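Local coordinates for protein deseasin MCP-01 (Pseudoalteromonas sp., PDB 3VV3) that degrades collagen as a calcium-binding serine protease of the subtilisin family, at residues W13-E18 with G122-N127; A280-S285 with L319-A324; V245-P250 with L298-G303; P32-I37 with Q323-A328. One frame throughout, in Å; residues are numbered along the deposited sequence.

Contact 1: residues W13-E18 with G122-N127; sequences WGLNNE and GVVGVN
Leu15 and Val126 bring the two backbones closest, with their CA atoms 7.3 Å apart, so the segments 13-18 and 122-127 stay a side chain's length from each other and no backbone hydrogen bond joins them. Leu15 spans this distance almost alone. Its CB points toward 122-127, and CG lies anti to the carbonyl carbon (chi1 -57°), which carries the forked end outward between two valines. One branch, CD1, goes to Val124: it rests 3.3 Å from Val124 O and 4.0 Å from Val124 CG1. The other, CD2, meets Val126 CG2 at 4.1 Å. A leucine suits the place because its fork serves both neighbours at once, while the beta-branched valines offer stout methyls close to their own backbone. Val126 keeps CG1 anti to its backbone N (chi1 180°), leaving CG2 as the methyl that faces Leu15. Between the valines, Gly125 has no side chain; a CB there would point away from Leu15 and crowd Asn127 O.

Ala31 and His275 also pack on Leu15, and Val126 O accepts a hydrogen bond from Trp35 NE1. Nearby, Asn17 N bonds to Asp28, a calcium ligand. The contact thus lays the N-terminal loop against the loop that leads into strand 131-136 of the subtilase core. All four touching residues are buried and the side chains that meet are all apolar, with Val124 O the nearest polar atom, which implies that the Leu15 side chain is held mainly by fit and exclusion of water, while its backbone is bonded to Ala31.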
loop_
_atom_site.group_PDB
_atom_site.type_symbol
_atom_site.label_atom_id
_atom_site.label_comp_id
_atom_site.label_asym_id
_atom_site.label_seq_id
_atom_site.Cartn_x
_atom_site.Cartn_y
_atom_site.Cartn_z
ATOM N N TRP A 13 -0.902 -15.982 11.171
ATOM C CA TRP A 13 -0.818 -15.769 12.610
ATOM C C TRP A 13 -2.085 -15.094 13.160
ATOM O O TRP A 13 -2.497 -15.341 14.294
ATOM C CB TRP A 13 0.433 -14.946 12.954
ATOM C CG TRP A 13 0.335 -13.521 12.489
ATOM C CD1 TRP A 13 0.825 -12.991 11.329
ATOM C CD2 TRP A 13 -0.314 -12.456 13.179
ATOM N NE1 TRP A 13 0.524 -11.650 11.262
ATOM C CE2 TRP A 13 -0.173 -11.297 12.389
ATOM C CE3 TRP A 13 -0.994 -12.365 14.397
ATOM C CZ2 TRP A 13 -0.698 -10.063 12.773
ATOM C CZ3 TRP A 13 -1.510 -11.143 14.780
ATOM C CH2 TRP A 13 -1.361 -10.006 13.968
ATOM N N GLY A 14 -2.715 -14.250 12.347
ATOM C CA GLY A 14 -3.908 -13.545 12.784
ATOM C C GLY A 14 -5.041 -14.484 13.157
ATOM O O GLY A 14 -5.860 -14.173 14.022
ATOM N N LEU A 15 -5.095 -15.631 12.492
ATOM C CA LEU A 15 -6.136 -16.621 12.769
ATOM C C LEU A 15 -5.707 -17.526 13.921
ATOM O O LEU A 15 -6.509 -17.887 14.801
ATOM C CB LEU A 15 -6.427 -17.469 11.525
ATOM C CG LEU A 15 -6.853 -16.732 10.247
ATOM C CD1 LEU A 15 -7.186 -17.732 9.144
ATOM C CD2 LEU A 15 -8.051 -15.828 10.530
ATOM N N ASN A 16 -4.428 -17.886 13.912
ATOM C CA ASN A 16 -3.869 -18.741 14.954
ATOM C C ASN A 16 -2.390 -18.427 15.146
ATOM O O ASN A 16 -1.588 -18.606 14.236
ATOM C CB ASN A 16 -4.055 -20.210 14.583
ATOM C CG ASN A 16 -3.653 -21.149 15.704
ATOM O OD1 ASN A 16 -2.685 -21.906 15.583
ATOM N ND2 ASN A 16 -4.393 -21.099 16.803
ATOM N N ASN A 17 -2.050 -17.938 16.332
ATOM C CA ASN A 17 -0.695 -17.497 16.637
ATOM C C ASN A 17 -0.124 -18.361 17.763
ATOM O O ASN A 17 -0.659 -18.363 18.873
ATOM C CB ASN A 17 -0.742 -16.030 17.076
ATOM C CG ASN A 17 0.626 -15.367 17.100
ATOM O OD1 ASN A 17 1.666 -16.022 16.984
ATOM N ND2 ASN A 17 0.625 -14.049 17.261
ATOM N N GLU A 18 0.916 -19.112 17.464
ATOM C CA GLU A 18 1.684 -19.879 18.454
ATOM C C GLU A 18 3.087 -19.320 18.611
ATOM O O GLU A 18 3.922 -19.920 19.217
ATOM C CB GLU A 18 1.844 -21.327 18.052
ATOM C CG GLU A 18 0.683 -21.870 17.314
ATOM C CD GLU A 18 -0.209 -22.708 18.158
ATOM O OE1 GLU A 18 -0.316 -22.379 19.316
ATOM O OE2 GLU A 18 -0.801 -23.668 17.630
ATOM N N GLY A 122 -3.567 -23.271 -0.735
ATOM C CA GLY A 122 -3.414 -21.909 -0.246
ATOM C C GLY A 122 -3.712 -21.629 1.216
ATOM O O GLY A 122 -3.167 -22.268 2.124
ATOM N N VAL A 123 -4.580 -20.644 1.443
ATOM C CA VAL A 123 -4.864 -20.146 2.780
ATOM C C VAL A 123 -6.296 -20.496 3.197
ATOM O O VAL A 123 -6.883 -21.442 2.683
ATOM C CB VAL A 123 -4.627 -18.616 2.850
ATOM C CG1 VAL A 123 -3.127 -18.320 2.758
ATOM C CG2 VAL A 123 -5.346 -17.910 1.707
ATOM N N VAL A 124 -6.842 -19.745 4.140
ATOM C CA VAL A 124 -8.230 -19.905 4.558
ATOM C C VAL A 124 -8.666 -18.599 5.202
ATOM O O VAL A 124 -7.884 -17.949 5.897
ATOM C CB VAL A 124 -8.405 -21.085 5.555
ATOM C CG1 VAL A 124 -7.439 -20.957 6.740
ATOM C CG2 VAL A 124 -9.834 -21.171 6.059
ATOM N N GLY A 125 -9.904 -18.193 4.951
ATOM C CA GLY A 125 -10.402 -16.955 5.522
ATOM C C GLY A 125 -11.023 -17.155 6.891
ATOM O O GLY A 125 -11.090 -18.277 7.401
ATOM N N VAL A 126 -11.488 -16.068 7.493
ATOM C CA VAL A 126 -12.214 -16.187 8.753
ATOM C C VAL A 126 -13.411 -17.120 8.540
ATOM O O VAL A 126 -13.789 -17.876 9.441
ATOM C CB VAL A 126 -12.709 -14.821 9.275
ATOM C CG1 VAL A 126 -13.471 -14.991 10.590
ATOM C CG2 VAL A 126 -11.537 -13.851 9.456
ATOM N N ASN A 127 -13.999 -17.050 7.348
ATOM C CA ASN A 127 -15.006 -18.018 6.908
ATOM C C ASN A 127 -14.389 -19.039 5.972
ATOM O O ASN A 127 -13.652 -18.670 5.052
ATOM C CB ASN A 127 -16.152 -17.319 6.161
ATOM C CG ASN A 127 -16.835 -16.265 6.999
ATOM O OD1 ASN A 127 -17.818 -16.539 7.683
ATOM N ND2 ASN A 127 -16.305 -15.051 6.962
#

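Contact 2: residues A280-S285 with L319-A324; sequences AALVLS and LNVNQA
Two torsions set up the meeting of Leu282 and Val321: Leu282 has CG anti to its backbone N (chi1 -164°), and Val321 places CG2 in the same anti position while CG1 takes the tighter slot (chi1 66°). The result is helix-to-helix packing in the subtilisin-like alpha/beta fold, where the C-terminal helix 321-327 lies on the end of helix 269-284, the long helix that in subtilases probably starts at the nucleophilic serine. Leu282 CD2 touches Val321 CG2 at 3.7 Å, the two side chains crossing at about a right angle. The next residue, Val283, meets the following turn of the other helix: its CG2 rests 3.8 Å from Ala324 CB. Here the backbones are nearest, 6.8 Å between the CA atoms of Val283 and Ala324, and an alanine on one side leaves just the depth that a valine methyl needs.

Leu295 and Leu290 also pack on Val283, and Ala34 on Val321; all four touching residues are buried. With no hydrogen bond between the segments, each is organised by its own. Leu282 O takes two donors from Ser285, its OG at 2.6 Å and its backbone N. On the other side Asn320 caps helix 321-327, while its ND2 reaches Asp304 and the calcium ligand Asp30. In the cap itself Gln323 N donates to Asn320 OD1 at 2.9 Å, nearly straight at 172°, from above the side-chain carbonyl plane.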
loop_
_atom_site.group_PDB
_atom_site.type_symbol
_atom_site.label_atom_id
_atom_site.label_comp_id
_atom_site.label_asym_id
_atom_site.label_seq_id
_atom_site.Cartn_x
_atom_site.Cartn_y
_atom_site.Cartn_z
ATOM N N ALA A 280 -17.716 -10.632 11.224
ATOM C CA ALA A 280 -19.119 -10.237 11.196
ATOM C C ALA A 280 -19.928 -11.268 10.424
ATOM O O ALA A 280 -21.002 -11.689 10.872
ATOM C CB ALA A 280 -19.291 -8.842 10.580
ATOM N N ALA A 281 -19.422 -11.670 9.261
ATOM C CA ALA A 281 -20.106 -12.682 8.452
ATOM C C ALA A 281 -20.221 -14.011 9.199
ATOM O O ALA A 281 -21.253 -14.684 9.124
ATOM C CB ALA A 281 -19.404 -12.873 7.118
ATOM N N LEU A 282 -19.163 -14.392 9.915
ATOM C CA LEU A 282 -19.193 -15.638 10.687
ATOM C C LEU A 282 -20.248 -15.584 11.794
ATOM O O LEU A 282 -20.992 -16.550 12.007
ATOM C CB LEU A 282 -17.806 -15.965 11.271
ATOM C CG LEU A 282 -17.648 -17.414 11.759
ATOM C CD1 LEU A 282 -17.937 -18.375 10.610
ATOM C CD2 LEU A 282 -16.249 -17.660 12.300
ATOM N N VAL A 283 -20.326 -14.451 12.482
ATOM C CA VAL A 283 -21.349 -14.239 13.502
ATOM C C VAL A 283 -22.752 -14.398 12.900
ATOM O O VAL A 283 -23.625 -15.026 13.491
ATOM C CB VAL A 283 -21.219 -12.845 14.158
ATOM C CG1 VAL A 283 -22.453 -12.525 14.990
ATOM C CG2 VAL A 283 -19.946 -12.761 15.019
ATOM N N LEU A 284 -22.957 -13.832 11.714
ATOM C CA LEU A 284 -24.275 -13.875 11.082
ATOM C C LEU A 284 -24.617 -15.277 10.579
ATOM O O LEU A 284 -25.760 -15.543 10.199
ATOM C CB LEU A 284 -24.354 -12.861 9.944
ATOM C CG LEU A 284 -24.404 -11.392 10.369
ATOM C CD1 LEU A 284 -24.201 -10.478 9.152
ATOM C CD2 LEU A 284 -25.728 -11.087 11.050
ATOM N N SER A 285 -23.636 -16.177 10.571
ATOM C CA SER A 285 -23.927 -17.574 10.228
ATOM C C SER A 285 -24.459 -18.310 11.456
ATOM O O SER A 285 -25.020 -19.406 11.342
ATOM C CB SER A 285 -22.696 -18.295 9.659
ATOM O OG SER A 285 -21.782 -18.642 10.693
ATOM N N LEU A 319 -10.023 -7.886 18.059
ATOM C CA LEU A 319 -10.994 -8.885 17.598
ATOM C C LEU A 319 -10.767 -10.290 18.149
ATOM O O LEU A 319 -9.654 -10.815 18.116
ATOM C CB LEU A 319 -10.987 -8.944 16.071
ATOM C CG LEU A 319 -11.917 -9.947 15.386
ATOM C CD1 LEU A 319 -13.380 -9.581 15.594
ATOM C CD2 LEU A 319 -11.569 -10.021 13.899
ATOM N N ASN A 320 -11.838 -10.907 18.638
ATOM C CA ASN A 320 -11.797 -12.316 18.982
ATOM C C ASN A 320 -13.065 -12.984 18.481
ATOM O O ASN A 320 -14.138 -12.802 19.052
ATOM C CB ASN A 320 -11.653 -12.519 20.491
ATOM C CG ASN A 320 -11.396 -13.969 20.842
ATOM O OD1 ASN A 320 -12.135 -14.860 20.417
ATOM N ND2 ASN A 320 -10.320 -14.220 21.584
ATOM N N VAL A 321 -12.939 -13.739 17.395
ATOM C CA VAL A 321 -14.125 -14.243 16.718
ATOM C C VAL A 321 -14.720 -15.434 17.461
ATOM O O VAL A 321 -15.929 -15.674 17.389
ATOM C CB VAL A 321 -13.882 -14.550 15.223
ATOM C CG1 VAL A 321 -12.907 -15.716 15.037
ATOM C CG2 VAL A 321 -15.230 -14.817 14.507
ATOM N N ASN A 322 -13.884 -16.156 18.205
ATOM C CA ASN A 322 -14.421 -17.220 19.046
ATOM C C ASN A 322 -15.385 -16.637 20.068
ATOM O O ASN A 322 -16.525 -17.097 20.198
ATOM C CB ASN A 322 -13.304 -17.998 19.749
ATOM C CG ASN A 322 -13.847 -19.156 20.579
ATOM O OD1 ASN A 322 -14.634 -19.968 20.088
ATOM N ND2 ASN A 322 -13.446 -19.218 21.844
ATOM N N GLN A 323 -14.935 -15.623 20.801
ATOM C CA GLN A 323 -15.795 -15.010 21.809
ATOM C C GLN A 323 -17.021 -14.349 21.174
ATOM O O GLN A 323 -18.092 -14.308 21.771
ATOM C CB GLN A 323 -15.030 -14.003 22.670
ATOM C CG GLN A 323 -15.783 -13.607 23.943
ATOM C CD GLN A 323 -15.942 -14.776 24.917
ATOM O OE1 GLN A 323 -14.976 -15.474 25.228
ATOM N NE2 GLN A 323 -17.165 -14.993 25.398
ATOM N N ALA A 324 -16.861 -13.833 19.961
ATOM C CA ALA A 324 -17.982 -13.216 19.272
ATOM C C ALA A 324 -19.077 -14.252 19.023
ATOM O O ALA A 324 -20.255 -13.983 19.253
ATOM C CB ALA A 324 -17.525 -12.601 17.949
#

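Contact 3: residues V245-P250 with L298-G303; sequences VDMGAP and LLMSSG
Met247 lays the end of its side chain on the backbone of helix 292-301: CE lies 3.4 Å from Leu299 O, and SD is 3.9 Å from both Met300 CA and Met300 CG. The bend at chi3 (-66°) turns the methyl onto that carbonyl. Met300 reaches the residue just before the strand, its CE 3.8 Å from Asp246 CB, with the two side chains crossing obliquely. Unbranched, flexible methionines suit a joint between a strand and a helix, where they follow the uneven surface of each. With Met247 cut back to an alanine, the groove beside Leu299 O and Met300 would probably lose its filling, and the helix could shift against the strand.

Outside this first shell, Asp246 OD2 accepts from Ser224 N, fixing the carboxylate to the neighbouring strand, while Ile225 packs on Met247 and Leu223 on Leu299. The helix end is held by Leu298 O, which Ser302 OG (2.8 Å) and Ser302 N (2.9 Å) reach from opposite faces of its plane. Strand 247-250 is an edge strand of the central parallel sheet, and a helix covering such a sheet is a feature of the subtilisin-like alpha/beta fold.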
loop_
_atom_site.group_PDB
_atom_site.type_symbol
_atom_site.label_atom_id
_atom_site.label_comp_id
_atom_site.label_asym_id
_atom_site.label_seq_id
_atom_site.Cartn_x
_atom_site.Cartn_y
_atom_site.Cartn_z
ATOM N N VAL A 245 -12.234 5.660 16.203
ATOM C CA VAL A 245 -11.880 4.288 15.838
ATOM C C VAL A 245 -12.400 3.352 16.930
ATOM O O VAL A 245 -12.333 3.678 18.116
ATOM C CB VAL A 245 -10.353 4.123 15.631
ATOM C CG1 VAL A 245 -10.009 2.679 15.229
ATOM C CG2 VAL A 245 -9.859 5.104 14.568
ATOM N N ASP A 246 -12.914 2.192 16.540
ATOM C CA ASP A 246 -13.683 1.369 17.476
ATOM C C ASP A 246 -12.910 0.236 18.145
ATOM O O ASP A 246 -13.099 -0.033 19.332
ATOM C CB ASP A 246 -14.913 0.803 16.759
ATOM C CG ASP A 246 -15.821 1.893 16.242
ATOM O OD1 ASP A 246 -16.163 2.793 17.045
ATOM O OD2 ASP A 246 -16.189 1.853 15.043
ATOM N N MET A 247 -12.063 -0.442 17.378
ATOM C CA MET A 247 -11.365 -1.628 17.872
ATOM C C MET A 247 -10.234 -1.980 16.914
ATOM O O MET A 247 -10.069 -1.326 15.891
ATOM C CB MET A 247 -12.333 -2.809 17.994
ATOM C CG MET A 247 -12.966 -3.213 16.659
ATOM S SD MET A 247 -14.088 -4.623 16.822
ATOM C CE MET A 247 -12.944 -5.926 17.280
ATOM N N GLY A 248 -9.468 -3.017 17.238
ATOM C CA GLY A 248 -8.367 -3.429 16.384
ATOM C C GLY A 248 -8.483 -4.871 15.932
ATOM O O GLY A 248 -9.245 -5.642 16.507
ATOM N N ALA A 249 -7.733 -5.230 14.895
ATOM C CA ALA A 249 -7.655 -6.607 14.413
ATOM C C ALA A 249 -6.329 -6.777 13.667
ATOM O O ALA A 249 -5.706 -5.786 13.278
ATOM C CB ALA A 249 -8.846 -6.942 13.500
ATOM N N PRO A 250 -5.893 -8.025 13.460
ATOM C CA PRO A 250 -4.593 -8.254 12.818
ATOM C C PRO A 250 -4.466 -7.628 11.420
ATOM O O PRO A 250 -5.276 -7.904 10.516
ATOM C CB PRO A 250 -4.515 -9.785 12.730
ATOM C CG PRO A 250 -5.334 -10.250 13.883
ATOM C CD PRO A 250 -6.500 -9.284 13.931
ATOM N N LEU A 298 -21.294 -6.170 19.528
ATOM C CA LEU A 298 -20.851 -7.505 19.902
ATOM C C LEU A 298 -19.399 -7.747 19.481
ATOM O O LEU A 298 -18.598 -8.293 20.242
ATOM C CB LEU A 298 -21.766 -8.564 19.284
ATOM C CG LEU A 298 -21.410 -10.018 19.581
ATOM C CD1 LEU A 298 -22.683 -10.818 19.829
ATOM C CD2 LEU A 298 -20.615 -10.611 18.444
ATOM N N LEU A 299 -19.063 -7.346 18.260
ATOM C CA LEU A 299 -17.688 -7.475 17.784
ATOM C C LEU A 299 -16.737 -6.688 18.679
ATOM O O LEU A 299 -15.646 -7.159 19.025
ATOM C CB LEU A 299 -17.588 -7.027 16.320
ATOM C CG LEU A 299 -18.284 -7.986 15.346
ATOM C CD1 LEU A 299 -18.534 -7.319 13.977
ATOM C CD2 LEU A 299 -17.479 -9.272 15.195
ATOM N N MET A 300 -17.158 -5.487 19.067
ATOM C CA MET A 300 -16.357 -4.644 19.949
ATOM C C MET A 300 -16.219 -5.236 21.356
ATOM O O MET A 300 -15.116 -5.353 21.888
ATOM C CB MET A 300 -16.959 -3.241 20.018
ATOM C CG MET A 300 -16.817 -2.475 18.696
ATOM S SD MET A 300 -17.797 -0.967 18.606
ATOM C CE MET A 300 -17.009 0.064 19.850
ATOM N N SER A 301 -17.340 -5.630 21.947
ATOM C CA SER A 301 -17.332 -6.028 23.352
ATOM C C SER A 301 -16.734 -7.411 23.561
ATOM O O SER A 301 -16.199 -7.697 24.630
ATOM C CB SER A 301 -18.749 -5.957 23.943
ATOM O OG SER A 301 -19.606 -6.903 23.328
ATOM N N SER A 302 -16.820 -8.270 22.548
ATOM C CA SER A 302 -16.326 -9.642 22.679
ATOM C C SER A 302 -14.822 -9.770 22.462
ATOM O O SER A 302 -14.252 -10.835 22.693
ATOM C CB SER A 302 -17.059 -10.592 21.728
ATOM O OG SER A 302 -16.725 -10.332 20.375
ATOM N N GLY A 303 -14.186 -8.694 22.001
ATOM C CA GLY A 303 -12.757 -8.726 21.737
ATOM C C GLY A 303 -11.952 -8.829 23.019
ATOM O O GLY A 303 -12.480 -8.573 24.097
#

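Contact 4: residues P32-I37 with Q323-A328; sequences PEAWSI and QALIDA
Leu325 is the main bump and the turn around Ala34 and Ile37 the hollow that receives it. This is a small helix-helix contact of the subtilisin-like domain, in which the short N-terminal helix 31-34, with the turn after it, lies against the C-terminal helix 321-327. The CA atoms of Ala34 and Leu325 are 6.6 Å apart, close enough because Ala34 presents a mere methyl. Leu325 CD2 settles into the dip: Ala34 CB lies 3.7 Å from it on one side, Ile37 CB 3.9 Å on another, and Ala34 O comes to 3.3 Å. That oxygen also accepts from Ile37 N, the bond that curls the chain and shapes the wall of the pocket.

The fit is mutual. Ile37 extends past Leu325 in the opposite direction, with CG1 anti to its own carbonyl carbon (chi1 -60°) and the chain stretched beyond it, so that CD1 drops into the notch between Leu325 CB, at 3.8 Å, and Ile326 CG1. Isoleucine suits this outer position because its slim ethyl arm can enter the notch while the branched base shields Leu325. On the inner side Leu282 and Val283 of helix 269-284 complete the bed of Leu325, whereas Ile37 and Ile326 lie on the exposed side of the contact.

Each segment also carries its own polar ties. Glu33 O accepts from both Ser36 N and Ser36 OG, and one turn of helix 321-327 is stapled where Gln323 NE2 donates to Asp327 OD1 at 2.8 Å, the carboxylate oxygen lying in the plane of the glutamine amide.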
loop_
_atom_site.group_PDB
_atom_site.type_symbol
_atom_site.label_atom_id
_atom_site.label_comp_id
_atom_site.label_asym_id
_atom_site.label_seq_id
_atom_site.Cartn_x
_atom_site.Cartn_y
_atom_site.Cartn_z
ATOM N N PRO A 32 -9.508 -21.003 15.083
ATOM C CA PRO A 32 -9.774 -22.449 15.148
ATOM C C PRO A 32 -10.789 -22.800 16.229
ATOM O O PRO A 32 -11.603 -23.706 16.048
ATOM C CB PRO A 32 -8.401 -23.046 15.481
ATOM C CG PRO A 32 -7.411 -22.016 14.952
ATOM C CD PRO A 32 -8.072 -20.696 15.246
ATOM N N GLU A 33 -10.740 -22.089 17.344
ATOM C CA GLU A 33 -11.726 -22.290 18.392
ATOM C C GLU A 33 -13.112 -21.919 17.865
ATOM O O GLU A 33 -14.076 -22.668 18.035
ATOM C CB GLU A 33 -11.363 -21.470 19.629
ATOM C CG GLU A 33 -10.116 -21.970 20.382
ATOM C CD GLU A 33 -8.783 -21.557 19.760
ATOM O OE1 GLU A 33 -8.769 -20.858 18.716
ATOM O OE2 GLU A 33 -7.731 -21.943 20.332
ATOM N N ALA A 34 -13.209 -20.771 17.200
ATOM C CA ALA A 34 -14.490 -20.331 16.657
ATOM C C ALA A 34 -15.045 -21.347 15.665
ATOM O O ALA A 34 -16.258 -21.574 15.599
ATOM C CB ALA A 34 -14.357 -18.946 15.992
ATOM N N TRP A 35 -14.156 -21.966 14.900
ATOM C CA TRP A 35 -14.584 -22.906 13.870
ATOM C C TRP A 35 -15.234 -24.167 14.435
ATOM O O TRP A 35 -15.852 -24.923 13.698
ATOM C CB TRP A 35 -13.428 -23.264 12.936
ATOM C CG TRP A 35 -12.976 -22.098 12.103
ATOM C CD1 TRP A 35 -13.730 -21.017 11.731
ATOM C CD2 TRP A 35 -11.678 -21.900 11.531
ATOM N NE1 TRP A 35 -12.974 -20.156 10.967
ATOM C CE2 TRP A 35 -11.713 -20.675 10.830
ATOM C CE3 TRP A 35 -10.484 -22.635 11.551
ATOM C CZ2 TRP A 35 -10.609 -20.177 10.145
ATOM C CZ3 TRP A 35 -9.391 -22.140 10.873
ATOM C CH2 TRP A 35 -9.458 -20.914 10.178
ATOM N N SER A 36 -15.107 -24.389 15.735
ATOM C CA SER A 36 -15.799 -25.517 16.358
ATOM C C SER A 36 -17.295 -25.223 16.446
ATOM O O SER A 36 -18.116 -26.134 16.565
ATOM C CB SER A 36 -15.216 -25.819 17.745
ATOM O OG SER A 36 -15.531 -24.797 18.674
ATOM N N ILE A 37 -17.640 -23.940 16.370
ATOM C CA ILE A 37 -19.028 -23.494 16.412
ATOM C C ILE A 37 -19.576 -23.311 15.000
ATOM O O ILE A 37 -20.662 -23.787 14.680
ATOM C CB ILE A 37 -19.161 -22.167 17.187
ATOM C CG1 ILE A 37 -18.670 -22.334 18.631
ATOM C CG2 ILE A 37 -20.599 -21.639 17.146
ATOM C CD1 ILE A 37 -18.536 -21.019 19.392
ATOM N N GLN A 323 -14.935 -15.623 20.801
ATOM C CA GLN A 323 -15.795 -15.010 21.809
ATOM C C GLN A 323 -17.021 -14.349 21.174
ATOM O O GLN A 323 -18.092 -14.308 21.771
ATOM C CB GLN A 323 -15.030 -14.003 22.670
ATOM C CG GLN A 323 -15.783 -13.607 23.943
ATOM C CD GLN A 323 -15.942 -14.776 24.917
ATOM O OE1 GLN A 323 -14.976 -15.474 25.228
ATOM N NE2 GLN A 323 -17.165 -14.993 25.398
ATOM N N ALA A 324 -16.861 -13.833 19.961
ATOM C CA ALA A 324 -17.982 -13.216 19.272
ATOM C C ALA A 324 -19.077 -14.252 19.023
ATOM O O ALA A 324 -20.255 -13.983 19.253
ATOM C CB ALA A 324 -17.525 -12.601 17.949
ATOM N N LEU A 325 -18.681 -15.429 18.539
ATOM C CA LEU A 325 -19.637 -16.507 18.268
ATOM C C LEU A 325 -20.294 -16.981 19.555
ATOM O O LEU A 325 -21.499 -17.238 19.591
ATOM C CB LEU A 325 -18.958 -17.692 17.577
ATOM C CG LEU A 325 -18.886 -17.683 16.049
ATOM C CD1 LEU A 325 -18.454 -16.346 15.494
ATOM C CD2 LEU A 325 -18.012 -18.807 15.527
ATOM N N ILE A 326 -19.493 -17.123 20.604
ATOM C CA ILE A 326 -20.028 -17.515 21.909
ATOM C C ILE A 326 -21.050 -16.489 22.408
ATOM O O ILE A 326 -22.161 -16.839 22.829
ATOM C CB ILE A 326 -18.902 -17.663 22.948
ATOM C CG1 ILE A 326 -17.981 -18.821 22.573
ATOM C CG2 ILE A 326 -19.478 -17.837 24.349
ATOM C CD1 ILE A 326 -16.761 -18.937 23.470
ATOM N N ASP A 327 -20.678 -15.216 22.352
ATOM C CA ASP A 327 -21.559 -14.158 22.828
ATOM C C ASP A 327 -22.809 -13.993 21.962
ATOM O O ASP A 327 -23.802 -13.426 22.412
ATOM C CB ASP A 327 -20.807 -12.831 22.933
ATOM C CG ASP A 327 -19.763 -12.835 24.042
ATOM O OD1 ASP A 327 -19.675 -13.833 24.794
ATOM O OD2 ASP A 327 -19.035 -11.829 24.167
ATOM N N ALA A 328 -22.759 -14.499 20.733
ATOM C CA ALA A 328 -23.870 -14.359 19.789
ATOM C C ALA A 328 -24.984 -15.386 20.010
ATOM O O ALA A 328 -26.012 -15.348 19.333
ATOM C CB ALA A 328 -23.369 -14.437 18.365
#

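In the fold
Helix 321-327 ties contacts 2 and 4 together: their centres are about 6 Å apart, and they share Gln323 and Ala324. One seats the helix on helix 269-284 in the interior, the other covers it with the N-terminal helix and has two exposed isoleucines at its edge. Contact 3 lies at a similar depth to contact 2, about 11 Å from it between centres and joined to it by a probable hydrogen bond from Leu319 N to Gly248 O, and methionines replace the branched side chains where a helix meets a sheet edge. Contact 1 is buried too, yet it links loops instead of helices. No hydrogen bond crosses between the segments of any contact.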